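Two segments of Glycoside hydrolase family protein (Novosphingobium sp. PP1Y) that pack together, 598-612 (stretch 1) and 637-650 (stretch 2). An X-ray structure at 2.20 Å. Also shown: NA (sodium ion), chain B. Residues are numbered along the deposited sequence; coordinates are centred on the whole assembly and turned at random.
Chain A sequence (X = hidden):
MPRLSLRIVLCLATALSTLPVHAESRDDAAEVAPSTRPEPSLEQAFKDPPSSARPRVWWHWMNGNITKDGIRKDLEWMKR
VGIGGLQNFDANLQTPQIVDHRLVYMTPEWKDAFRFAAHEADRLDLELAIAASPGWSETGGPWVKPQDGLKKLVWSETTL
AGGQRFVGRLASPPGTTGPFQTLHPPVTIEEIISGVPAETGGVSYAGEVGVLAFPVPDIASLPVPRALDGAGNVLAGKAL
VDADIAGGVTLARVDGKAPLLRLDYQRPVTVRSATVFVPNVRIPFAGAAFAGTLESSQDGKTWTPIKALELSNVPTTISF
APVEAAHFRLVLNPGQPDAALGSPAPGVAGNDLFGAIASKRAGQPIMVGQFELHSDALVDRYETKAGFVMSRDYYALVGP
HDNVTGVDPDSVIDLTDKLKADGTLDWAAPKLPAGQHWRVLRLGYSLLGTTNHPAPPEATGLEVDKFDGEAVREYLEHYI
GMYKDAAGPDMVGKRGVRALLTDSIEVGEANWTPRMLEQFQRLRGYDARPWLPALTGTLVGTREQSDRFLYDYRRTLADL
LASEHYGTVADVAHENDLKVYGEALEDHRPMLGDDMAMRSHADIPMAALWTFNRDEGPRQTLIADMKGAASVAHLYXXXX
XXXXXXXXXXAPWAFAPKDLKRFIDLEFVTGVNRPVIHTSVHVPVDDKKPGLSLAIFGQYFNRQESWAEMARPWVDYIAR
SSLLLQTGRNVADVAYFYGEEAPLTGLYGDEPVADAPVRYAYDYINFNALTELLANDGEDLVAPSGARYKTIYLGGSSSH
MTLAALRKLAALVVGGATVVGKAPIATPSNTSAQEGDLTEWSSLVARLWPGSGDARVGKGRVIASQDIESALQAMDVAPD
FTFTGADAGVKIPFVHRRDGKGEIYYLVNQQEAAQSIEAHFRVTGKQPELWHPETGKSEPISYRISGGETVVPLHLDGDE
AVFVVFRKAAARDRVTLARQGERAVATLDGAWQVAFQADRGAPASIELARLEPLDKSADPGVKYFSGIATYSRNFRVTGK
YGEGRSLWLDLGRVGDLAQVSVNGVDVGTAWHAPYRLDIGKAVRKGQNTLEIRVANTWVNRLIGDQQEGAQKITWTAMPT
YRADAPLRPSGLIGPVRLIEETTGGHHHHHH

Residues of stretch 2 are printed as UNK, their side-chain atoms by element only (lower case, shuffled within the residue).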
# COMPACT_ATOMS: atom_id res chain seq x y z
N MSE A 598 -10.57 1.24 -5.44
CA MSE A 598 -9.92 2.55 -5.37
C MSE A 598 -8.93 2.77 -6.52
O MSE A 598 -8.64 3.90 -6.88
CB MSE A 598 -9.21 2.71 -4.04
CG MSE A 598 -10.16 2.90 -2.87
SE MSE A 598 -9.27 2.44 -1.21
CE MSE A 598 -8.14 4.05 -1.13
N ARG A 599 -8.45 1.67 -7.12
CA ARG A 599 -7.47 1.78 -8.19
C ARG A 599 -8.02 1.38 -9.55
O ARG A 599 -7.31 1.50 -10.55
CB ARG A 599 -6.22 0.96 -7.85
CG ARG A 599 -5.39 1.52 -6.71
CD ARG A 599 -4.13 0.67 -6.35
NE ARG A 599 -4.51 -0.49 -5.56
CZ ARG A 599 -3.70 -1.14 -4.74
NH1 ARG A 599 -2.44 -0.76 -4.59
NH2 ARG A 599 -4.16 -2.18 -4.07
N SER A 600 -9.28 0.97 -9.62
CA SER A 600 -9.84 0.38 -10.84
C SER A 600 -10.01 1.40 -11.96
O SER A 600 -10.10 1.02 -13.13
CB SER A 600 -11.19 -0.26 -10.50
OG SER A 600 -12.08 0.74 -10.02
N HIS A 601 -10.09 2.68 -11.62
CA HIS A 601 -10.26 3.76 -12.59
C HIS A 601 -8.94 4.35 -13.05
O HIS A 601 -8.92 5.10 -14.03
CB HIS A 601 -11.12 4.88 -11.99
CG HIS A 601 -12.39 4.40 -11.37
ND1 HIS A 601 -13.44 3.91 -12.12
CD2 HIS A 601 -12.80 4.36 -10.08
CE1 HIS A 601 -14.43 3.58 -11.31
NE2 HIS A 601 -14.06 3.84 -10.07
N ALA A 602 -7.85 4.05 -12.36
CA ALA A 602 -6.57 4.66 -12.68
C ALA A 602 -5.97 3.98 -13.90
O ALA A 602 -6.25 2.81 -14.19
CB ALA A 602 -5.61 4.56 -11.50
N ASP A 603 -5.16 4.73 -14.63
CA ASP A 603 -4.45 4.16 -15.77
C ASP A 603 -3.36 3.20 -15.32
O ASP A 603 -3.07 2.22 -16.01
CB ASP A 603 -3.84 5.27 -16.61
CG ASP A 603 -4.89 6.19 -17.17
OD1 ASP A 603 -5.27 7.13 -16.46
OD2 ASP A 603 -5.33 5.93 -18.31
N ILE A 604 -2.73 3.51 -14.20
CA ILE A 604 -1.64 2.68 -13.69
C ILE A 604 -1.87 2.42 -12.21
O ILE A 604 -1.53 3.26 -11.36
CB ILE A 604 -0.28 3.33 -13.98
CG1 ILE A 604 -0.16 3.60 -15.48
CG2 ILE A 604 0.82 2.41 -13.56
CD1 ILE A 604 0.90 4.56 -15.85
N PRO A 605 -2.47 1.29 -11.86
CA PRO A 605 -2.57 0.91 -10.45
C PRO A 605 -1.19 0.82 -9.84
O PRO A 605 -0.24 0.37 -10.48
CB PRO A 605 -3.27 -0.45 -10.49
CG PRO A 605 -4.01 -0.44 -11.81
CD PRO A 605 -3.08 0.28 -12.74
N MSE A 606 -1.07 1.30 -8.61
CA MSE A 606 0.22 1.49 -8.00
C MSE A 606 0.21 1.05 -6.54
O MSE A 606 -0.77 1.21 -5.82
CB MSE A 606 0.63 2.98 -8.10
CG MSE A 606 2.07 3.21 -7.69
SE MSE A 606 2.56 5.01 -8.21
CE MSE A 606 4.40 5.07 -7.52
N ALA A 607 1.33 0.47 -6.13
CA ALA A 607 1.52 -0.01 -4.77
C ALA A 607 2.90 0.48 -4.31
O ALA A 607 3.48 1.41 -4.88
CB ALA A 607 1.36 -1.53 -4.74
N ALA A 608 3.42 -0.14 -3.25
CA ALA A 608 4.70 0.26 -2.67
C ALA A 608 5.42 -0.98 -2.14
O ALA A 608 4.81 -2.00 -1.82
CB ALA A 608 4.52 1.28 -1.52
N LEU A 609 6.75 -0.88 -2.06
CA LEU A 609 7.55 -1.88 -1.35
C LEU A 609 8.75 -1.22 -0.70
O LEU A 609 9.50 -0.52 -1.38
CB LEU A 609 8.04 -3.02 -2.26
CG LEU A 609 8.96 -3.92 -1.41
CD1 LEU A 609 8.16 -4.82 -0.42
CD2 LEU A 609 9.95 -4.76 -2.23
N TRP A 610 8.92 -1.45 0.59
CA TRP A 610 10.05 -0.94 1.34
C TRP A 610 11.18 -1.98 1.37
O TRP A 610 10.94 -3.18 1.28
CB TRP A 610 9.65 -0.59 2.78
CG TRP A 610 8.85 0.67 2.92
CD1 TRP A 610 7.89 1.13 2.08
CD2 TRP A 610 8.94 1.62 3.98
NE1 TRP A 610 7.39 2.31 2.54
CE2 TRP A 610 8.02 2.63 3.71
CE3 TRP A 610 9.72 1.70 5.14
CZ2 TRP A 610 7.84 3.72 4.56
CZ3 TRP A 610 9.55 2.79 5.97
CH2 TRP A 610 8.62 3.79 5.68
N THR A 611 12.41 -1.50 1.47
CA THR A 611 13.52 -2.40 1.72
C THR A 611 13.32 -3.07 3.08
O THR A 611 12.65 -2.55 3.97
CB THR A 611 14.85 -1.66 1.67
OG1 THR A 611 14.93 -0.79 2.80
CG2 THR A 611 14.94 -0.86 0.37
N PHE A 612 13.91 -4.25 3.22
CA PHE A 612 13.76 -5.02 4.44
C PHE A 612 14.98 -5.90 4.63
O PHE A 612 15.61 -6.32 3.66
CB PHE A 612 12.49 -5.88 4.40
CG PHE A 612 12.45 -6.83 3.23
CD1 PHE A 612 11.93 -6.42 2.01
CD2 PHE A 612 12.92 -8.13 3.35
CE1 PHE A 612 11.90 -7.28 0.93
CE2 PHE A 612 12.88 -9.02 2.28
CZ PHE A 612 12.38 -8.59 1.07
N UNK A 637 -7.57 -4.34 -17.20
CA UNK A 637 -6.91 -4.16 -18.47
C UNK A 637 -5.91 -3.03 -18.56
O UNK A 637 -5.44 -2.72 -19.66
N UNK A 638 -5.52 -2.44 -17.45
CA UNK A 638 -4.50 -1.42 -17.46
C UNK A 638 -3.16 -2.03 -17.87
O UNK A 638 -2.40 -1.41 -18.54
n UNK A 638 -7.28 0.03 -14.10
o UNK A 638 -6.58 -1.88 -14.89
c UNK A 638 -6.55 -0.67 -14.88
c UNK A 638 -5.60 0.09 -15.75
c UNK A 638 -4.39 -0.71 -16.13
N UNK A 639 -2.92 -3.24 -17.40
CA UNK A 639 -1.70 -4.01 -17.66
C UNK A 639 -0.47 -3.50 -16.90
O UNK A 639 0.26 -4.26 -16.35
c UNK A 639 -1.42 -4.26 -19.13
o UNK A 639 -0.43 -6.38 -18.78
c UNK A 639 -0.38 -5.34 -19.35
n UNK A 639 0.56 -5.06 -20.18
N UNK A 640 -0.26 -2.20 -16.90
CA UNK A 640 0.83 -1.62 -16.17
C UNK A 640 0.56 -1.68 -14.67
O UNK A 640 -0.52 -1.46 -14.23
c UNK A 640 1.07 -0.20 -16.64
c UNK A 640 2.96 -0.48 -18.26
c UNK A 640 1.41 1.40 -18.54
c UNK A 640 1.55 -0.01 -18.07
N UNK A 641 1.57 -1.99 -13.90
CA UNK A 641 1.47 -2.07 -12.45
C UNK A 641 2.66 -1.33 -11.89
O UNK A 641 3.80 -1.79 -12.03
c UNK A 641 1.47 -3.52 -11.94
c UNK A 641 0.36 -4.34 -12.57
c UNK A 641 1.37 -3.54 -10.42
N UNK A 642 2.42 -0.20 -11.24
CA UNK A 642 3.52 0.58 -10.71
C UNK A 642 3.71 0.28 -9.23
O UNK A 642 2.79 -0.17 -8.54
c UNK A 642 3.29 2.08 -10.92
N UNK A 643 4.91 0.54 -8.75
CA UNK A 643 5.15 0.50 -7.32
C UNK A 643 6.17 1.55 -6.92
O UNK A 643 7.20 1.73 -7.58
c UNK A 643 5.61 -0.88 -6.86
N UNK A 644 5.83 2.27 -5.87
CA UNK A 644 6.75 3.08 -5.09
C UNK A 644 7.81 2.16 -4.50
O UNK A 644 7.55 1.43 -3.54
c UNK A 644 5.78 5.16 -1.96
c UNK A 644 6.72 4.63 -3.03
c UNK A 644 5.95 3.86 -4.04
o UNK A 644 4.56 5.24 -2.25
o UNK A 644 6.24 5.44 -0.84
N UNK A 645 9.01 2.16 -5.08
CA UNK A 645 9.95 1.04 -4.95
C UNK A 645 11.14 1.40 -4.07
O UNK A 645 11.87 2.35 -4.36
c UNK A 645 10.45 0.58 -6.33
o UNK A 645 9.39 0.18 -7.17
N UNK A 646 11.34 0.61 -3.02
CA UNK A 646 12.60 0.52 -2.30
C UNK A 646 12.83 1.66 -1.36
O UNK A 646 13.97 2.09 -1.11
c UNK A 646 13.78 0.41 -3.28
se UNK A 646 15.21 -1.22 -5.22
c UNK A 646 13.73 -0.89 -4.01
c UNK A 646 14.62 -0.11 -6.49
N UNK A 647 11.72 2.15 -0.81
CA UNK A 647 11.82 3.08 0.29
C UNK A 647 12.65 2.46 1.40
O UNK A 647 12.51 1.26 1.69
c UNK A 647 10.58 4.50 1.91
c UNK A 647 10.44 3.46 0.80
o UNK A 647 9.66 3.99 -0.28
N UNK A 648 13.53 3.25 1.98
CA UNK A 648 14.42 2.80 3.03
C UNK A 648 14.43 3.81 4.16
O UNK A 648 14.34 5.02 3.93
c UNK A 648 15.85 2.60 2.50
N UNK A 649 14.55 3.31 5.37
CA UNK A 649 14.53 4.14 6.57
C UNK A 649 15.83 3.98 7.34
O UNK A 649 16.23 2.85 7.65
o UNK A 649 13.35 4.46 8.65
c UNK A 649 13.31 3.77 7.43
N UNK A 650 16.48 5.10 7.65
CA UNK A 650 17.65 5.15 8.51
C UNK A 650 18.77 4.23 8.01
O UNK A 650 19.36 3.46 8.78
c UNK A 650 14.58 4.15 12.26
c UNK A 650 16.37 5.88 10.57
c UNK A 650 17.26 4.82 9.94
se UNK A 650 15.92 5.55 12.42
NA NA B . 2.60 5.70 -0.65
O HOH W 1 -2.64 1.89 -18.76
O HOH W 2 5.36 4.00 1.29
O HOH W 3 13.19 0.14 5.31

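Position 637 has no side-chain atoms and is therefore Gly637; it is the first residue after a helix to leave helical phi/psi, and its positive phi favours glycine. Position 638 carries three carbons, the third bearing one oxygen and one nitrogen: Gln638. Its NE2 donates to Ala602 O at 3.0 Å, so a long amide reaches a carbonyl in the loop before the stretch 1 strand, while water 1 joins Asp603 O to Gln638 O, weakly at the latter.

At 639, two carbons end in one oxygen and one nitrogen, touching nothing on stretch 1: Asn639, pointing away, its amide satisfied by hydrogen bonds elsewhere in the structure. Position 640 has four carbons forked at the second, Leu640, whose CB lies 4.0 Å from Ile604 CG2, an apolar match. Position 641 has three carbons branching at the first, Val641; its apolar side chain is buried, pointing away from stretch 1.

Positions 642 and 643 each have one carbon and are Ala642 and Ala643. The small Ala642 CB fits 3.6 Å from both Ile604 CG2 and Met606 CG, and Ala643 shares the other face of the sheet with Ala607. Position 644 has three carbons, the last carrying two oxygens: Glu644. Buried beside Ala608, the carboxylate has a partner for each oxygen: Glu644 OE1 binds the sodium ion NA at 2.6 Å, and OE2 accepts from water 2, which in turn accepts from Trp610 NE1.

Position 645, one carbon then oxygen, is Ser645, on the face of Ala643; its side chain does not touch stretch 1, and its hydroxyl is satisfied elsewhere in the structure. Position 646 is an unbranched chain of two carbons, selenium and a carbon: selenomethionine, Met646. It points away overall, although its CB lies 4.0 Å from Thr611 CG2. Position 647 has one carbon bearing an oxygen and a carbon, Thr647; its CB sits 3.6 Å from the centroid of the Trp610 five-membered ring, almost on the normal, a CH-pi contact suited to a beta-branched residue.

Position 648, a single carbon, is Ala648, its small methyl close against Thr611. Position 649, one carbon and an oxygen, is Ser649, a small, partly exposed side chain oblique to the Trp610 ring. Position 650 repeats the selenium chain: Met650, exposed and poorly ordered.

The contact is a parallel strand pairing. Ala642 N donates to Pro605 O (2.8 Å), Ala607 N to Ala642 O, Glu644 N to Ala607 O and Leu609 N to Glu644 O. Beyond Leu609 a beta bulge shifts the register by one, yet Met646 N still reaches Leu609 O and Thr611 N reaches Thr647 O.

Stretch 2 637-650: GQNLVAAESMTASM
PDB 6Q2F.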